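Local coordinates for protein PilX (Neisseria meningitidis, PDB 2OPE) that is a minor type IV pilin that probably modulates bacterial aggregation and pilus-mediated adhesion, and through them virulence, at residues I38-K41 with L42-V46; L28-P31 with L32-N35. One frame throughout, in Å; residues are numbered along the deposited sequence.

Interaction 1 of 2, residues I38-K41 with L42-V46; sequences IKSK and LERFV
The E43 carboxylate is met at both oxygens from the K39 side. K39 NZ forms a salt bridge with E43 OE2 at 2.6 Å, on the syn side but 29° out of the carboxylate plane, so the ammonium group sits somewhat off the flat of the acid. Water 1 closes the ring: it accepts from K39 NZ and donates to E43 OE1, 2.5 Å from each. The lysine chain runs straight as far as CE, then turns at its last torsion (chi4 -55°), which carries NZ to the acid, while K39 CG also lies 3.6 Å from E43 OE2. The R44 guanidinium, folded back by a bend at chi3 (-64°), brings NH1 obliquely to S40 CB. S40 OG is nearby without bonding to it and is instead hydrogen-bonded to the backbone oxygen of Q36. Beneath these i/i+4 pairs runs ordinary alpha-helical bonding, from R44 N to S40 O at 2.8 Å and likewise from L42 to I38, E43 to K39 and F45 to K41. On the buried side I38 CG2 and L42 CD1 touch at 3.7 Å, the two side chains lying alongside and pointing the same way. Helix 35-48 belongs to the connection between the long helix 5-28 and the first strand of the pilin sheet. K39, L42 and E43 rest on F65 of strand 59-65, L42 and V46 reach Y74 and L76 of strand 74-80, and the F45 side chain packs on I22, S23 and I27 of helix 5-28.

Interaction 2 of 2, residues L28-P31 with L32-N35; sequences LKNP and LDDN
N30 turns its side chain onto the backbone and the carboxylate of D33, two residues beyond P31. CB starts beside the acid, 4.1 Å from D33 OD1. With CG swung away from its own backbone N (chi1 -170°), the amide is laid over the D33 carboxylate: the two groups are stacked with their planes 23° apart, and N30 CG lies 3.4 Å from D33 CG. At the tip, N30 OD1 is gripped by two backbone N-H groups. D33 N donates at 2.8 Å in a nearly straight bond, and L32 N at 3.1 Å in a more bent one (N-H...O angle 142°), the two arriving from opposite faces of the amide plane. The bond from L32 N to N30 OD1 makes an Asx turn, with P31 as the residue after the asparagine, and D33 N adds a second bond to the same oxygen; the turn bends the chain in the connection between helix 5-28 and helix 35-48. Water 3 adds a third hydrogen bond to N30 OD1, at 2.5 Å, and accepts from L32 N, so the single L32 N-H is shared between amide and water. The other branch of the tip, N30 ND2, lies 3.5 Å from D33 OD2 in the stack. D33 OD1 has its stronger partner in K41, through a salt bridge. Across the bend, water 2 donates to both N30 O and D33 O, the latter at 2.9 Å, and D34, next along, caps helix 35-48 with its OD2 on T37 N.

In the fold
Interaction 2 ends on N35, the first residue of helix 35-48, and interaction 1 occupies the helix soon after; their centres are 12 Å apart. The bend is fastened to the helix by a short salt bridge, K41 NZ to D33 OD1 at 2.4 Å, which uses a lysine of 38-41 and the aspartate whose N-H is held by N30. Packing contacts lie beside it: I38 CD1 meets D33 CB at 3.4 Å, and L28 CD2, at the start of 28-31, reaches I38 CG2 at 3.8 Å and L42 CD1 at 3.9 Å. Interaction 2 lies farther from the chain's centre, about 21 Å between centres against 13 Å for interaction 1.

Interaction 1 of 2, residues I38-K41 with L42-V46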
ATOM      1  N   ILE A  38      -2.713  -6.918 -16.363  1.00 48.54           N
ATOM      2  CA  ILE A  38      -3.055  -5.962 -15.312  1.00 48.47           C
ATOM      3  C   ILE A  38      -2.158  -6.225 -14.099  1.00 48.34           C
ATOM      4  O   ILE A  38      -1.628  -5.302 -13.504  1.00 49.42           O
ATOM      5  CB  ILE A  38      -4.542  -6.118 -14.841  1.00 49.71           C
ATOM      6  CG1 ILE A  38      -5.563  -5.856 -15.984  1.00 49.60           C
ATOM      7  CG2 ILE A  38      -4.822  -5.278 -13.574  1.00 48.71           C
ATOM      8  CD1 ILE A  38      -5.450  -4.528 -16.646  1.00 49.30           C
ATOM      9  N   LYS A  39      -2.019  -7.494 -13.722  1.00 46.88           N
ATOM     10  CA  LYS A  39      -1.263  -7.870 -12.544  1.00 44.94           C
ATOM     11  C   LYS A  39       0.207  -7.457 -12.653  1.00 47.35           C
ATOM     12  O   LYS A  39       0.730  -6.832 -11.740  1.00 47.10           O
ATOM     13  CB  LYS A  39      -1.367  -9.376 -12.275  1.00 43.84           C
ATOM     14  CG  LYS A  39      -0.466  -9.865 -11.112  1.00 41.71           C
ATOM     15  CD  LYS A  39      -0.825 -11.258 -10.657  1.00 43.29           C
ATOM     16  CE  LYS A  39       0.146 -11.782  -9.535  1.00 43.65           C
ATOM     17  NZ  LYS A  39       1.577 -11.713  -9.967  1.00 42.44           N
ATOM     18  N   SER A  40       0.883  -7.776 -13.764  1.00 48.38           N
ATOM     19  CA  SER A  40       2.298  -7.394 -13.835  1.00 49.02           C
ATOM     20  C   SER A  40       2.488  -5.900 -13.993  1.00 46.74           C
ATOM     21  O   SER A  40       3.434  -5.339 -13.450  1.00 44.97           O
ATOM     22  CB  SER A  40       3.109  -8.187 -14.897  1.00 49.95           C
ATOM     23  OG  SER A  40       2.383  -8.357 -16.082  1.00 51.85           O
ATOM     24  N   LYS A  41       1.608  -5.255 -14.752  1.00 47.02           N
ATOM     25  CA  LYS A  41       1.596  -3.777 -14.776  1.00 46.52           C
ATOM     26  C   LYS A  41       1.441  -3.164 -13.374  1.00 47.11           C
ATOM     27  O   LYS A  41       2.238  -2.302 -12.990  1.00 48.29           O
ATOM     28  CB  LYS A  41       0.551  -3.238 -15.742  1.00 46.90           C
ATOM     29  CG  LYS A  41       0.969  -3.308 -17.231  1.00 46.75           C
ATOM     30  CD  LYS A  41      -0.136  -2.717 -18.089  1.00 47.27           C
ATOM     31  CE  LYS A  41       0.131  -2.802 -19.622  1.00 46.37           C
ATOM     32  NZ  LYS A  41      -1.101  -2.394 -20.392  1.00 44.82           N
ATOM     33  N   LEU A  42       0.496  -3.644 -12.572  1.00 45.46           N
ATOM     34  CA  LEU A  42       0.392  -3.104 -11.222  1.00 46.71           C
ATOM     35  C   LEU A  42       1.707  -3.231 -10.469  1.00 47.04           C
ATOM     36  O   LEU A  42       2.168  -2.277  -9.830  1.00 48.02           O
ATOM     37  CB  LEU A  42      -0.726  -3.809 -10.428  1.00 45.57           C
ATOM     38  CG  LEU A  42      -2.143  -3.386 -10.852  1.00 45.68           C
ATOM     39  CD1 LEU A  42      -3.182  -4.418 -10.394  1.00 45.86           C
ATOM     40  CD2 LEU A  42      -2.491  -1.974 -10.368  1.00 44.08           C
ATOM     41  N   GLU A  43       2.291  -4.432 -10.536  1.00 47.04           N
ATOM     42  CA  GLU A  43       3.549  -4.780  -9.861  1.00 45.11           C
ATOM     43  C   GLU A  43       4.726  -3.917 -10.325  1.00 45.12           C
ATOM     44  O   GLU A  43       5.519  -3.469  -9.512  1.00 47.97           O
ATOM     45  CB  GLU A  43       3.837  -6.306  -9.995  1.00 42.82           C
ATOM     46  CG  GLU A  43       2.764  -7.193  -9.299  1.00 42.87           C
ATOM     47  CD  GLU A  43       2.929  -8.692  -9.561  1.00 44.34           C
ATOM     48  OE1 GLU A  43       3.660  -9.085 -10.493  1.00 44.09           O
ATOM     49  OE2 GLU A  43       2.323  -9.500  -8.825  1.00 44.59           O
ATOM     50  N   ARG A  44       4.866  -3.701 -11.623  1.00 45.57           N
ATOM     51  CA  ARG A  44       5.928  -2.821 -12.133  1.00 46.06           C
ATOM     52  C   ARG A  44       5.697  -1.389 -11.728  1.00 45.19           C
ATOM     53  O   ARG A  44       6.623  -0.697 -11.349  1.00 46.84           O
ATOM     54  CB  ARG A  44       5.990  -2.876 -13.656  1.00 47.26           C
ATOM     55  CG  ARG A  44       7.140  -3.663 -14.164  1.00 51.46           C
ATOM     56  CD  ARG A  44       7.087  -3.788 -15.655  1.00 53.01           C
ATOM     57  NE  ARG A  44       5.900  -4.534 -16.043  1.00 54.36           N
ATOM     58  CZ  ARG A  44       5.930  -5.814 -16.387  1.00 55.91           C
ATOM     59  NH1 ARG A  44       4.801  -6.433 -16.742  1.00 56.35           N
ATOM     60  NH2 ARG A  44       7.101  -6.465 -16.399  1.00 55.70           N
ATOM     61  N   PHE A  45       4.460  -0.923 -11.855  1.00 45.40           N
ATOM     62  CA  PHE A  45       4.178   0.471 -11.604  1.00 46.78           C
ATOM     63  C   PHE A  45       4.441   0.789 -10.139  1.00 47.68           C
ATOM     64  O   PHE A  45       5.199   1.686  -9.815  1.00 46.66           O
ATOM     65  CB  PHE A  45       2.737   0.871 -11.947  1.00 45.82           C
ATOM     66  CG  PHE A  45       2.418   2.265 -11.484  1.00 46.14           C
ATOM     67  CD1 PHE A  45       1.436   2.503 -10.505  1.00 45.77           C
ATOM     68  CD2 PHE A  45       3.197   3.318 -11.907  1.00 43.91           C
ATOM     69  CE1 PHE A  45       1.189   3.795 -10.053  1.00 44.25           C
ATOM     70  CE2 PHE A  45       2.957   4.608 -11.453  1.00 44.75           C
ATOM     71  CZ  PHE A  45       1.955   4.847 -10.523  1.00 44.83           C
ATOM     72  N   VAL A  46       3.797   0.038  -9.262  1.00 50.21           N
ATOM     73  CA  VAL A  46       3.942   0.230  -7.812  1.00 51.91           C
ATOM     74  C   VAL A  46       5.366   0.112  -7.320  1.00 51.84           C
ATOM     75  O   VAL A  46       5.835   0.942  -6.532  1.00 51.72           O
ATOM     76  CB  VAL A  46       3.086  -0.782  -7.033  1.00 53.79           C
ATOM     77  CG1 VAL A  46       3.429  -0.730  -5.503  1.00 53.67           C
ATOM     78  CG2 VAL A  46       1.553  -0.530  -7.337  1.00 53.47           C
TER
HETATM   79  O   HOH W   1       2.916 -10.991 -12.003  1.00 52.70           O

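Interaction 2 of 2, residues L28-P31 with L32-N35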
ATOM      1  N   LEU A  28      -6.193  -0.389 -13.886  1.00 48.38           N
ATOM      2  CA  LEU A  28      -7.428  -1.138 -13.769  1.00 49.23           C
ATOM      3  C   LEU A  28      -8.419  -0.776 -14.879  1.00 50.73           C
ATOM      4  O   LEU A  28      -9.177  -1.639 -15.360  1.00 52.89           O
ATOM      5  CB  LEU A  28      -8.063  -0.884 -12.403  1.00 47.29           C
ATOM      6  CG  LEU A  28      -7.196  -1.327 -11.220  1.00 46.64           C
ATOM      7  CD1 LEU A  28      -8.075  -1.424  -9.992  1.00 46.44           C
ATOM      8  CD2 LEU A  28      -6.522  -2.659 -11.492  1.00 45.64           C
ATOM      9  N   LYS A  29      -8.361   0.474 -15.322  1.00 49.19           N
ATOM     10  CA  LYS A  29      -9.389   1.036 -16.183  1.00 49.39           C
ATOM     11  C   LYS A  29      -9.214   0.635 -17.643  1.00 49.74           C
ATOM     12  O   LYS A  29     -10.146   0.725 -18.424  1.00 52.28           O
ATOM     13  CB  LYS A  29      -9.379   2.561 -16.057  1.00 48.50           C
ATOM     14  CG  LYS A  29     -10.682   3.241 -16.236  1.00 48.37           C
ATOM     15  CD  LYS A  29     -10.482   4.751 -16.274  1.00 48.20           C
ATOM     16  CE  LYS A  29     -11.766   5.500 -15.996  1.00 49.37           C
ATOM     17  NZ  LYS A  29     -11.610   7.009 -16.111  1.00 49.78           N
ATOM     18  N   ASN A  30      -8.023   0.199 -18.011  1.00 49.66           N
ATOM     19  CA  ASN A  30      -7.789  -0.355 -19.329  1.00 49.62           C
ATOM     20  C   ASN A  30      -8.872  -1.398 -19.630  1.00 50.81           C
ATOM     21  O   ASN A  30      -9.054  -2.376 -18.876  1.00 51.20           O
ATOM     22  CB  ASN A  30      -6.396  -0.973 -19.396  1.00 50.02           C
ATOM     23  CG  ASN A  30      -5.996  -1.357 -20.791  1.00 50.05           C
ATOM     24  OD1 ASN A  30      -6.569  -2.280 -21.363  1.00 50.51           O
ATOM     25  ND2 ASN A  30      -4.983  -0.672 -21.346  1.00 48.53           N
ATOM     26  N   PRO A  31      -9.594  -1.182 -20.746  1.00 49.39           N
ATOM     27  CA  PRO A  31     -10.768  -1.919 -21.107  1.00 47.50           C
ATOM     28  C   PRO A  31     -10.440  -3.329 -21.528  1.00 46.59           C
ATOM     29  O   PRO A  31     -11.254  -4.224 -21.302  1.00 47.50           O
ATOM     30  CB  PRO A  31     -11.326  -1.133 -22.309  1.00 47.93           C
ATOM     31  CG  PRO A  31     -10.168  -0.408 -22.864  1.00 47.96           C
ATOM     32  CD  PRO A  31      -9.242  -0.146 -21.741  1.00 48.59           C
ATOM     33  N   LEU A  32      -9.282  -3.534 -22.146  1.00 44.10           N
ATOM     34  CA  LEU A  32      -9.018  -4.807 -22.808  1.00 44.40           C
ATOM     35  C   LEU A  32      -7.790  -5.643 -22.323  1.00 45.15           C
ATOM     36  O   LEU A  32      -7.710  -6.819 -22.672  1.00 45.34           O
ATOM     37  CB  LEU A  32      -8.986  -4.619 -24.344  1.00 43.51           C
ATOM     38  CG  LEU A  32     -10.312  -4.322 -25.042  1.00 43.08           C
ATOM     39  CD1 LEU A  32     -10.115  -3.656 -26.403  1.00 42.81           C
ATOM     40  CD2 LEU A  32     -11.137  -5.597 -25.175  1.00 43.05           C
ATOM     41  N   ASP A  33      -6.854  -5.069 -21.554  1.00 44.92           N
ATOM     42  CA  ASP A  33      -5.774  -5.870 -20.949  1.00 44.94           C
ATOM     43  C   ASP A  33      -6.355  -7.113 -20.214  1.00 45.53           C
ATOM     44  O   ASP A  33      -7.407  -7.025 -19.554  1.00 45.29           O
ATOM     45  CB  ASP A  33      -4.940  -5.046 -19.934  1.00 45.01           C
ATOM     46  CG  ASP A  33      -3.898  -4.088 -20.586  1.00 45.37           C
ATOM     47  OD1 ASP A  33      -3.166  -3.449 -19.805  1.00 46.39           O
ATOM     48  OD2 ASP A  33      -3.764  -3.962 -21.834  1.00 45.36           O
ATOM     49  N   ASP A  34      -5.662  -8.251 -20.326  1.00 44.50           N
ATOM     50  CA  ASP A  34      -6.002  -9.468 -19.595  1.00 44.04           C
ATOM     51  C   ASP A  34      -5.457  -9.424 -18.155  1.00 44.93           C
ATOM     52  O   ASP A  34      -4.678  -8.524 -17.790  1.00 44.28           O
ATOM     53  CB  ASP A  34      -5.548 -10.713 -20.360  1.00 44.40           C
ATOM     54  CG  ASP A  34      -4.034 -10.889 -20.354  1.00 45.09           C
ATOM     55  OD1 ASP A  34      -3.505 -11.668 -21.155  1.00 45.93           O
ATOM     56  OD2 ASP A  34      -3.356 -10.249 -19.551  1.00 45.63           O
ATOM     57  N   ASN A  35      -5.920 -10.344 -17.316  1.00 45.48           N
ATOM     58  CA  ASN A  35      -5.599 -10.274 -15.893  1.00 47.33           C
ATOM     59  C   ASN A  35      -4.130 -10.447 -15.581  1.00 48.46           C
ATOM     60  O   ASN A  35      -3.629  -9.906 -14.592  1.00 47.84           O
ATOM     61  CB  ASN A  35      -6.368 -11.328 -15.135  1.00 49.31           C
ATOM     62  CG  ASN A  35      -7.861 -11.099 -15.177  1.00 50.49           C
ATOM     63  OD1 ASN A  35      -8.349  -9.968 -15.341  1.00 52.04           O
ATOM     64  ND2 ASN A  35      -8.600 -12.180 -15.020  1.00 51.47           N
TER
HETATM   65  O   HOH W   2      -9.131  -4.993 -18.515  1.00 42.81           O
HETATM   66  O   HOH W   3      -7.382  -1.909 -23.672  1.00 67.19           O